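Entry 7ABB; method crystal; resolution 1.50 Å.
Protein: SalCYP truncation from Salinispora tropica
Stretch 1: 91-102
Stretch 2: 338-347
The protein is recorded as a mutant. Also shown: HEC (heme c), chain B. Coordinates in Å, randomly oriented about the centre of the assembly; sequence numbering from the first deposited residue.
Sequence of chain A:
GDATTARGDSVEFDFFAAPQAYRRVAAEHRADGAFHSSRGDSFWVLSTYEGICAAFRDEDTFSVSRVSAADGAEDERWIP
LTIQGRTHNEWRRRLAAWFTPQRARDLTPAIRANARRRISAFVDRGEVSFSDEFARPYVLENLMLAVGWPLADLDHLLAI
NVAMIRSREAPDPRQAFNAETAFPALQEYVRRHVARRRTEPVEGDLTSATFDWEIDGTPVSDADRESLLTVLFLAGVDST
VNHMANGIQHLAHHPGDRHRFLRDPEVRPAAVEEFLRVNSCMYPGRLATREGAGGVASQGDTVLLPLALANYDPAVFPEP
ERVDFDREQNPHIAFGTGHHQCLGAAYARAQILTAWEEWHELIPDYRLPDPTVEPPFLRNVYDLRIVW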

ATOM      1  N   TRP A  91     -14.840 -11.966   8.049  1.00 25.70           N
ATOM      2  CA  TRP A  91     -13.743 -12.178   7.106  1.00 24.23           C
ATOM      3  C   TRP A  91     -12.413 -11.784   7.729  1.00 24.26           C
ATOM      4  O   TRP A  91     -11.421 -12.514   7.614  1.00 25.68           O
ATOM      5  N   ARG A  92     -12.368 -10.628   8.384  1.00 23.74           N
ATOM      6  CA  ARG A  92     -11.112 -10.188   8.980  1.00 23.18           C
ATOM      7  C   ARG A  92     -10.668 -11.151  10.081  1.00 23.10           C
ATOM      8  O   ARG A  92      -9.471 -11.433  10.212  1.00 25.85           O
ATOM      9  N   ARG A  93     -11.610 -11.682  10.864  1.00 25.13           N
ATOM     10  CA  ARG A  93     -11.240 -12.644  11.904  1.00 27.59           C
ATOM     11  C   ARG A  93     -10.638 -13.902  11.294  1.00 27.11           C
ATOM     12  O   ARG A  93      -9.659 -14.444  11.819  1.00 30.91           O
ATOM     13  N   ARG A  94     -11.234 -14.406  10.208  1.00 27.84           N
ATOM     14  CA  ARG A  94     -10.713 -15.614   9.572  1.00 26.93           C
ATOM     15  C   ARG A  94      -9.335 -15.375   8.973  1.00 26.46           C
ATOM     16  O   ARG A  94      -8.464 -16.254   9.041  1.00 26.84           O
ATOM     17  N   LEU A  95      -9.125 -14.205   8.362  1.00 23.92           N
ATOM     18  CA  LEU A  95      -7.870 -13.902   7.674  1.00 23.28           C
ATOM     19  C   LEU A  95      -6.729 -13.577   8.627  1.00 26.84           C
ATOM     20  O   LEU A  95      -5.558 -13.706   8.242  1.00 25.06           O
ATOM     21  N   ALA A  96      -7.041 -13.170   9.853  1.00 24.95           N
ATOM     22  CA  ALA A  96      -6.070 -12.493  10.707  1.00 24.46           C
ATOM     23  C   ALA A  96      -4.786 -13.298  10.874  1.00 24.42           C
ATOM     24  O   ALA A  96      -3.687 -12.728  10.835  1.00 24.04           O
ATOM     25  N   ALA A  97      -4.894 -14.618  11.047  1.00 24.92           N
ATOM     26  CA  ALA A  97      -3.726 -15.435  11.361  1.00 26.97           C
ATOM     27  C   ALA A  97      -2.649 -15.350  10.289  1.00 25.87           C
ATOM     28  O   ALA A  97      -1.462 -15.568  10.579  1.00 26.32           O
ATOM     29  N   TRP A  98      -3.026 -15.077   9.045  1.00 22.84           N
ATOM     30  CA  TRP A  98      -2.053 -15.078   7.967  1.00 22.16           C
ATOM     31  C   TRP A  98      -1.364 -13.732   7.823  1.00 22.36           C
ATOM     32  O   TRP A  98      -0.473 -13.602   6.978  1.00 24.04           O
ATOM     33  N   PHE A  99      -1.733 -12.763   8.664  1.00 19.16           N
ATOM     34  CA  PHE A  99      -1.297 -11.381   8.490  1.00 19.18           C
ATOM     35  C   PHE A  99      -0.947 -10.703   9.806  1.00 20.39           C
ATOM     36  O   PHE A  99      -0.946  -9.475   9.871  1.00 22.29           O
ATOM     37  N   THR A 100      -0.628 -11.461  10.837  1.00 21.62           N
ATOM     38  CA  THR A 100      -0.208 -10.876  12.094  1.00 21.15           C
ATOM     39  C   THR A 100       1.242 -10.415  12.060  1.00 22.26           C
ATOM     40  O   THR A 100       2.047 -10.887  11.246  1.00 19.57           O
ATOM     41  N   PRO A 101       1.629  -9.572  13.016  1.00 20.98           N
ATOM     42  CA  PRO A 101       3.059  -9.311  13.200  1.00 22.07           C
ATOM     43  C   PRO A 101       3.861 -10.573  13.421  1.00 21.54           C
ATOM     44  O   PRO A 101       4.966 -10.685  12.868  1.00 21.46           O
ATOM     45  N   GLN A 102       3.347 -11.547  14.172  1.00 22.61           N
ATOM     46  CA  GLN A 102       4.104 -12.777  14.396  1.00 20.65           C
ATOM     47  C   GLN A 102       4.321 -13.534  13.092  1.00 21.24           C
ATOM     48  O   GLN A 102       5.419 -14.048  12.846  1.00 21.21           O
ATOM     49  N   GLY A 338      -9.745   2.443  11.397  1.00 23.83           N
ATOM     50  CA  GLY A 338     -11.072   1.865  11.393  1.00 24.16           C
ATOM     51  C   GLY A 338     -11.047   0.419  10.922  1.00 24.32           C
ATOM     52  O   GLY A 338     -10.003  -0.212  10.863  1.00 25.79           O
ATOM     53  N   HIS A 339     -12.220  -0.077  10.528  1.00 24.10           N
ATOM     54  CA  HIS A 339     -12.381  -1.521  10.330  1.00 25.44           C
ATOM     55  C   HIS A 339     -11.667  -2.020   9.097  1.00 26.27           C
ATOM     56  O   HIS A 339     -11.314  -3.208   9.031  1.00 26.49           O
ATOM     57  N   HIS A 340     -11.449  -1.161   8.104  1.00 22.70           N
ATOM     58  CA  HIS A 340     -10.797  -1.574   6.869  1.00 21.98           C
ATOM     59  C   HIS A 340      -9.286  -1.331   6.859  1.00 20.96           C
ATOM     60  O   HIS A 340      -8.634  -1.505   5.813  1.00 21.84           O
ATOM     61  N   GLN A 341      -8.709  -0.973   8.007  1.00 21.03           N
ATOM     62  CA  GLN A 341      -7.271  -0.718   8.111  1.00 19.84           C
ATOM     63  C   GLN A 341      -6.485  -1.875   7.489  1.00 18.21           C
ATOM     64  O   GLN A 341      -6.824  -3.038   7.681  1.00 21.59           O
ATOM     65  N   CYS A 342      -5.437  -1.552   6.749  1.00 18.22           N
ATOM     66  CA  CYS A 342      -4.721  -2.511   5.904  1.00 18.15           C
ATOM     67  C   CYS A 342      -4.436  -3.845   6.590  1.00 19.74           C
ATOM     68  O   CYS A 342      -3.778  -3.895   7.630  1.00 21.19           O
ATOM     69  N   LEU A 343      -4.885  -4.931   5.948  1.00 19.12           N
ATOM     70  CA  LEU A 343      -4.588  -6.279   6.421  1.00 21.28           C
ATOM     71  C   LEU A 343      -3.099  -6.593   6.357  1.00 21.41           C
ATOM     72  O   LEU A 343      -2.579  -7.342   7.191  1.00 21.30           O
ATOM     73  N   GLY A 344      -2.419  -6.035   5.387  1.00 17.84           N
ATOM     74  CA  GLY A 344      -1.023  -6.336   5.121  1.00 17.71           C
ATOM     75  C   GLY A 344      -0.030  -5.421   5.798  1.00 20.05           C
ATOM     76  O   GLY A 344       1.158  -5.468   5.442  1.00 18.86           O
ATOM     77  N   ALA A 345      -0.452  -4.624   6.790  1.00 17.69           N
ATOM     78  CA  ALA A 345       0.433  -3.592   7.317  1.00 17.44           C
ATOM     79  C   ALA A 345       1.713  -4.179   7.921  1.00 18.37           C
ATOM     80  O   ALA A 345       2.814  -3.686   7.648  1.00 17.26           O
ATOM     81  N   ALA A 346       1.591  -5.184   8.792  1.00 18.10           N
ATOM     82  CA  ALA A 346       2.779  -5.779   9.399  1.00 18.72           C
ATOM     83  C   ALA A 346       3.690  -6.359   8.331  1.00 17.51           C
ATOM     84  O   ALA A 346       4.925  -6.261   8.426  1.00 17.30           O
ATOM     85  N   TYR A 347       3.103  -6.957   7.292  1.00 16.71           N
ATOM     86  CA  TYR A 347       3.919  -7.610   6.264  1.00 18.73           C
ATOM     87  C   TYR A 347       4.622  -6.566   5.412  1.00 18.63           C
ATOM     88  O   TYR A 347       5.789  -6.748   5.045  1.00 18.88           O
TER

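One arginine ties the two stretches to the heme: the guanidinium of Arg92 straddles a single backbone carbonyl, with NH1 2.9 Å and NH2 3.0 Å from Gln341 O, while NH1 also donates to the heme carboxylate oxygen O1D at 2.6 Å. Both acceptors lie at the edge of the guanidinium, near its plane, where the N-H bonds point, and the negative charge expected on a propionate suits the arginine. The side chain leaves the helix toward stretch 2 and folds through three m torsions (chi1 -71°, chi2 -63°, chi3 -63°). This coil leaves one face of the guanidinium over Leu343 CA, and Arg92 NE sits 3.7 Å from Leu343 CD1.

Immediately after the carbonyl that Arg92 holds comes the heme ligand: Cys342 SG binds the iron at 2.3 Å. Its side chain (chi1 t) points away from stretch 1, so the loop offers its backbone to Arg92 and its sulfur to the metal.

Leu343 points the other way and is the apolar centre of the contact, with the largest area covered by the opposite stretch. With chi1 t and chi2 p, it lies over one face of the Phe99 ring; CD2 is 3.9 Å from the ring centroid, 21° off the normal, a CH-pi contact, and Leu343 CG comes within 3.6 Å of Phe99 CG. The same CD2 meets Leu95 CD1 at 4.1 Å and the heme methyl CMD at 3.8 Å. Leu95 (m, t) and Phe99 (chi1 m, chi2 -79°) both point toward stretch 2, and Phe99 CE1 reaches heme CBC at 3.9 Å.

Gly344 passes close over the heme, its CA 3.6 Å from heme C3C; a CB there would clash with that atom, so the lack of a side chain lets the backbone run this near the porphyrin.

Beyond Phe99, the contact thins to Ala346, whose CB points toward stretch 1 and packs 3.8 Å from Pro101 CA and 4.1 Å from Pro101 CG. Thr100 (chi1 p) turns away and caps the helix that follows.

Between these patches, three waters join backbone groups. Water 1 lies 3.0 Å from each of Phe99 O, Leu343 O and Tyr347 N, accepting from the last. Water 2 links Phe99 O (3.0 Å) to Ala346 N (3.1 Å), again accepting from the amide. Water 3 spans Phe99 O (3.3 Å) and Leu343 O (2.8 Å). Phe99 O thus meets all three, and the waters supply polar links between stretches whose only direct hydrogen bonds come from Arg92.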

ATOM      1  CB  TRP A  91     -13.958 -11.366   5.833  1.00 28.50           C
ATOM      2  CG  TRP A  91     -14.834 -12.029   4.852  1.00 28.56           C
ATOM      3  CD1 TRP A  91     -16.131 -11.729   4.583  1.00 30.84           C
ATOM      4  CD2 TRP A  91     -14.480 -13.106   3.983  1.00 31.85           C
ATOM      5  NE1 TRP A  91     -16.606 -12.551   3.598  1.00 31.60           N
ATOM      6  CE2 TRP A  91     -15.616 -13.411   3.214  1.00 35.95           C
ATOM      7  CE3 TRP A  91     -13.313 -13.840   3.783  1.00 30.56           C
ATOM      8  CZ2 TRP A  91     -15.623 -14.416   2.259  1.00 38.55           C
ATOM      9  CZ3 TRP A  91     -13.324 -14.841   2.839  1.00 34.01           C
ATOM     10  CH2 TRP A  91     -14.472 -15.122   2.087  1.00 39.93           C
ATOM     11  CB  ARG A  92     -11.229  -8.754   9.502  1.00 23.90           C
ATOM     12  CG  ARG A  92     -11.311  -7.704   8.382  1.00 26.69           C
ATOM     13  CD  ARG A  92     -10.059  -7.646   7.518  1.00 26.91           C
ATOM     14  NE  ARG A  92      -8.879  -7.244   8.282  1.00 27.28           N
ATOM     15  CZ  ARG A  92      -8.306  -6.037   8.201  1.00 26.80           C
ATOM     16  NH1 ARG A  92      -8.803  -5.114   7.390  1.00 23.78           N
ATOM     17  NH2 ARG A  92      -7.238  -5.752   8.941  1.00 26.51           N
ATOM     18  CB  ARG A  93     -12.448 -13.005  12.782  1.00 30.45           C
ATOM     19  CG  ARG A  93     -12.855 -11.893  13.732  1.00 35.97           C
ATOM     20  CD  ARG A  93     -13.844 -12.376  14.784  1.00 50.68           C
ATOM     21  NE  ARG A  93     -15.122 -12.766  14.191  1.00 65.19           N
ATOM     22  CZ  ARG A  93     -16.301 -12.217  14.476  1.00 75.38           C
ATOM     23  NH1 ARG A  93     -17.395 -12.661  13.866  1.00 74.49           N
ATOM     24  NH2 ARG A  93     -16.404 -11.243  15.372  1.00 79.78           N
ATOM     25  CB  ARG A  94     -11.682 -16.106   8.497  1.00 28.20           C
ATOM     26  CG  ARG A  94     -13.114 -16.383   8.999  1.00 34.22           C
ATOM     27  CD  ARG A  94     -13.424 -17.796   9.045  1.00 38.13           C
ATOM     28  NE  ARG A  94     -14.771 -18.064   9.559  1.00 45.85           N
ATOM     29  CZ  ARG A  94     -15.121 -19.204  10.135  1.00 64.39           C
ATOM     30  NH1 ARG A  94     -14.230 -20.177  10.274  1.00 60.98           N
ATOM     31  NH2 ARG A  94     -16.362 -19.368  10.575  1.00 65.25           N
ATOM     32  CB  LEU A  95      -8.083 -12.712   6.740  1.00 21.59           C
ATOM     33  CG  LEU A  95      -8.923 -12.977   5.494  1.00 24.57           C
ATOM     34  CD1 LEU A  95      -9.429 -11.679   4.901  1.00 23.85           C
ATOM     35  CD2 LEU A  95      -8.102 -13.762   4.474  1.00 29.74           C
ATOM     36  CB  ALA A  96      -6.708 -12.183  12.067  1.00 25.42           C
ATOM     37  CB  ALA A  97      -4.125 -16.904  11.541  1.00 30.22           C
ATOM     38  CB  TRP A  98      -2.707 -15.455   6.637  1.00 22.03           C
ATOM     39  CG  TRP A  98      -2.868 -16.953   6.471  1.00 22.72           C
ATOM     40  CD1 TRP A  98      -2.006 -17.811   5.846  1.00 23.44           C
ATOM     41  CD2 TRP A  98      -3.945 -17.760   6.957  1.00 26.62           C
ATOM     42  NE1 TRP A  98      -2.481 -19.090   5.897  1.00 25.57           N
ATOM     43  CE2 TRP A  98      -3.673 -19.087   6.585  1.00 28.86           C
ATOM     44  CE3 TRP A  98      -5.119 -17.486   7.675  1.00 27.26           C
ATOM     45  CZ2 TRP A  98      -4.527 -20.137   6.902  1.00 26.21           C
ATOM     46  CZ3 TRP A  98      -5.950 -18.518   7.984  1.00 26.09           C
ATOM     47  CH2 TRP A  98      -5.656 -19.843   7.598  1.00 29.74           C
ATOM     48  CB  PHE A  99      -2.377 -10.609   7.739  1.00 21.50           C
ATOM     49  CG  PHE A  99      -2.553 -11.100   6.342  1.00 22.08           C
ATOM     50  CD1 PHE A  99      -1.680 -10.739   5.335  1.00 25.50           C
ATOM     51  CD2 PHE A  99      -3.568 -11.998   6.043  1.00 27.02           C
ATOM     52  CE1 PHE A  99      -1.831 -11.242   4.045  1.00 35.06           C
ATOM     53  CE2 PHE A  99      -3.704 -12.503   4.748  1.00 27.33           C
ATOM     54  CZ  PHE A  99      -2.847 -12.123   3.764  1.00 27.89           C
ATOM     55  CB  THR A 100      -0.325 -11.892  13.209  1.00 22.79           C
ATOM     56  OG1 THR A 100       0.493 -13.023  12.882  1.00 22.99           O
ATOM     57  CG2 THR A 100      -1.772 -12.308  13.408  1.00 25.43           C
ATOM     58  CB  PRO A 101       3.079  -8.372  14.423  1.00 22.53           C
ATOM     59  CG  PRO A 101       1.780  -7.699  14.381  1.00 23.68           C
ATOM     60  CD  PRO A 101       0.805  -8.746  13.916  1.00 24.55           C
ATOM     61  CB  GLN A 102       3.412 -13.674  15.423  1.00 26.70           C
ATOM     62  CG  GLN A 102       4.222 -14.931  15.752  1.00 30.66           C
ATOM     63  CD  GLN A 102       5.614 -14.604  16.306  1.00 50.09           C
ATOM     64  OE1 GLN A 102       5.747 -13.951  17.343  1.00 46.68           O
ATOM     65  NE2 GLN A 102       6.657 -15.050  15.605  1.00 37.91           N
ATOM     66  CB  HIS A 339     -13.856  -1.852  10.215  1.00 25.31           C
ATOM     67  CG  HIS A 339     -14.591  -1.763  11.513  1.00 31.06           C
ATOM     68  ND1 HIS A 339     -14.079  -2.265  12.691  1.00 46.00           N
ATOM     69  CD2 HIS A 339     -15.779  -1.199  11.827  1.00 35.95           C
ATOM     70  CE1 HIS A 339     -14.937  -2.038  13.671  1.00 50.57           C
ATOM     71  NE2 HIS A 339     -15.975  -1.389  13.175  1.00 40.50           N
ATOM     72  CB  HIS A 340     -11.479  -0.888   5.684  1.00 28.12           C
ATOM     73  CG  HIS A 340     -12.784  -1.517   5.320  1.00 32.88           C
ATOM     74  ND1 HIS A 340     -13.984  -1.179   5.912  1.00 36.22           N
ATOM     75  CD2 HIS A 340     -13.065  -2.506   4.445  1.00 24.43           C
ATOM     76  CE1 HIS A 340     -14.947  -1.931   5.403  1.00 30.48           C
ATOM     77  NE2 HIS A 340     -14.411  -2.738   4.503  1.00 32.81           N
ATOM     78  CB  GLN A 341      -6.899  -0.551   9.594  1.00 23.34           C
ATOM     79  CG  GLN A 341      -5.474  -0.106   9.918  1.00 32.69           C
ATOM     80  CD  GLN A 341      -5.250  -0.133  11.425  1.00 52.31           C
ATOM     81  OE1 GLN A 341      -5.113  -1.199  12.024  1.00 58.19           O
ATOM     82  NE2 GLN A 341      -5.277   1.038  12.049  1.00 66.04           N
ATOM     83  CB  CYS A 342      -3.405  -1.884   5.460  1.00 17.49           C
ATOM     84  SG  CYS A 342      -2.434  -2.972   4.397  1.00 17.90           S
ATOM     85  CB  LEU A 343      -5.370  -7.266   5.558  1.00 20.71           C
ATOM     86  CG  LEU A 343      -5.250  -8.766   5.864  1.00 25.87           C
ATOM     87  CD1 LEU A 343      -5.872  -9.089   7.219  1.00 28.23           C
ATOM     88  CD2 LEU A 343      -5.971  -9.531   4.762  1.00 31.07           C
ATOM     89  CB  ALA A 345      -0.312  -2.744   8.339  1.00 19.14           C
ATOM     90  CB  ALA A 346       2.403  -6.863  10.404  1.00 19.73           C
ATOM     91  CB  TYR A 347       3.054  -8.534   5.393  1.00 19.14           C
ATOM     92  CG  TYR A 347       3.835  -9.619   4.680  1.00 19.42           C
ATOM     93  CD1 TYR A 347       4.642 -10.472   5.396  1.00 20.19           C
ATOM     94  CD2 TYR A 347       3.715  -9.808   3.318  1.00 18.91           C
ATOM     95  CE1 TYR A 347       5.352 -11.479   4.770  1.00 21.95           C
ATOM     96  CE2 TYR A 347       4.420 -10.824   2.673  1.00 20.87           C
ATOM     97  CZ  TYR A 347       5.239 -11.649   3.412  1.00 19.90           C
ATOM     98  OH  TYR A 347       5.956 -12.673   2.814  1.00 21.96           O
TER
HETATM   99 FE   HEC B 501      -3.100  -2.587   2.257  1.00 17.53          FE
HETATM  100  CHA HEC B 501      -6.448  -2.052   2.841  1.00 17.86           C
HETATM  101  CHB HEC B 501      -2.594   0.796   2.447  1.00 15.28           C
HETATM  102  CHC HEC B 501       0.247  -3.100   1.715  1.00 16.76           C
HETATM  103  CHD HEC B 501      -3.669  -5.898   1.703  1.00 18.73           C
HETATM  104  NA  HEC B 501      -4.277  -0.978   2.559  1.00 17.11           N
HETATM  105  C1A HEC B 501      -5.645  -0.951   2.834  1.00 17.29           C
HETATM  106  C2A HEC B 501      -6.108   0.398   3.090  1.00 18.43           C
HETATM  107  C3A HEC B 501      -5.013   1.172   2.986  1.00 18.94           C
HETATM  108  C4A HEC B 501      -3.881   0.341   2.656  1.00 15.59           C
HETATM  109  CMA HEC B 501      -4.919   2.701   3.140  1.00 17.97           C
HETATM  110  CAA HEC B 501      -7.568   0.841   3.460  1.00 17.31           C
HETATM  111  CBA HEC B 501      -8.450   1.138   2.252  1.00 21.19           C
HETATM  112  CGA HEC B 501      -9.817   1.609   2.720  1.00 19.03           C
HETATM  113  O1A HEC B 501     -10.663   1.765   1.810  1.00 23.43           O
HETATM  114  O2A HEC B 501     -10.000   1.806   3.949  1.00 19.20           O
HETATM  115  NB  HEC B 501      -1.499  -1.390   2.053  1.00 15.88           N
HETATM  116  C1B HEC B 501      -1.485  -0.016   2.213  1.00 17.42           C
HETATM  117  C2B HEC B 501      -0.123   0.414   2.114  1.00 17.41           C
HETATM  118  C3B HEC B 501       0.660  -0.666   1.939  1.00 16.58           C
HETATM  119  C4B HEC B 501      -0.184  -1.808   1.872  1.00 16.64           C
HETATM  120  CMB HEC B 501       0.253   1.903   2.256  1.00 18.92           C
HETATM  121  CAB HEC B 501       2.144  -0.849   1.751  1.00 18.96           C
HETATM  122  CBB HEC B 501       3.011   0.313   2.114  1.00 24.71           C
HETATM  123  NC  HEC B 501      -1.951  -4.196   1.766  1.00 17.62           N
HETATM  124  C1C HEC B 501      -0.578  -4.197   1.683  1.00 17.17           C
HETATM  125  C2C HEC B 501      -0.120  -5.552   1.520  1.00 16.81           C
HETATM  126  C3C HEC B 501      -1.201  -6.363   1.521  1.00 17.12           C
HETATM  127  C4C HEC B 501      -2.356  -5.506   1.656  1.00 17.12           C
HETATM  128  CMC HEC B 501       1.356  -5.939   1.407  1.00 16.62           C
HETATM  129  CAC HEC B 501      -1.325  -7.886   1.349  1.00 20.95           C
HETATM  130  CBC HEC B 501      -0.110  -8.776   1.611  1.00 42.76           C
HETATM  131  ND  HEC B 501      -4.740  -3.725   2.247  1.00 16.02           N
HETATM  132  C1D HEC B 501      -4.727  -5.096   1.992  1.00 18.87           C
HETATM  133  C2D HEC B 501      -6.067  -5.578   2.108  1.00 19.32           C
HETATM  134  C3D HEC B 501      -6.942  -4.424   2.450  1.00 20.45           C
HETATM  135  C4D HEC B 501      -6.027  -3.306   2.541  1.00 18.52           C
HETATM  136  CMD HEC B 501      -6.506  -7.031   1.891  1.00 20.45           C
HETATM  137  CAD HEC B 501      -8.464  -4.416   2.673  1.00 20.74           C
HETATM  138  CBD HEC B 501      -8.712  -4.613   4.149  1.00 18.15           C
HETATM  139  CGD HEC B 501     -10.196  -4.511   4.445  1.00 23.69           C
HETATM  140  O1D HEC B 501     -10.617  -4.925   5.546  1.00 21.43           O
HETATM  141  O2D HEC B 501     -10.926  -4.014   3.564  1.00 24.00           O
HETATM  142  O   HOH W   1       0.357  -8.029   7.530  1.00 19.50           O
HETATM  143  O   HOH W   2      -0.931  -6.490   9.944  1.00 25.95           O
HETATM  144  O   HOH W   3      -3.615  -7.616   9.791  1.00 32.35           O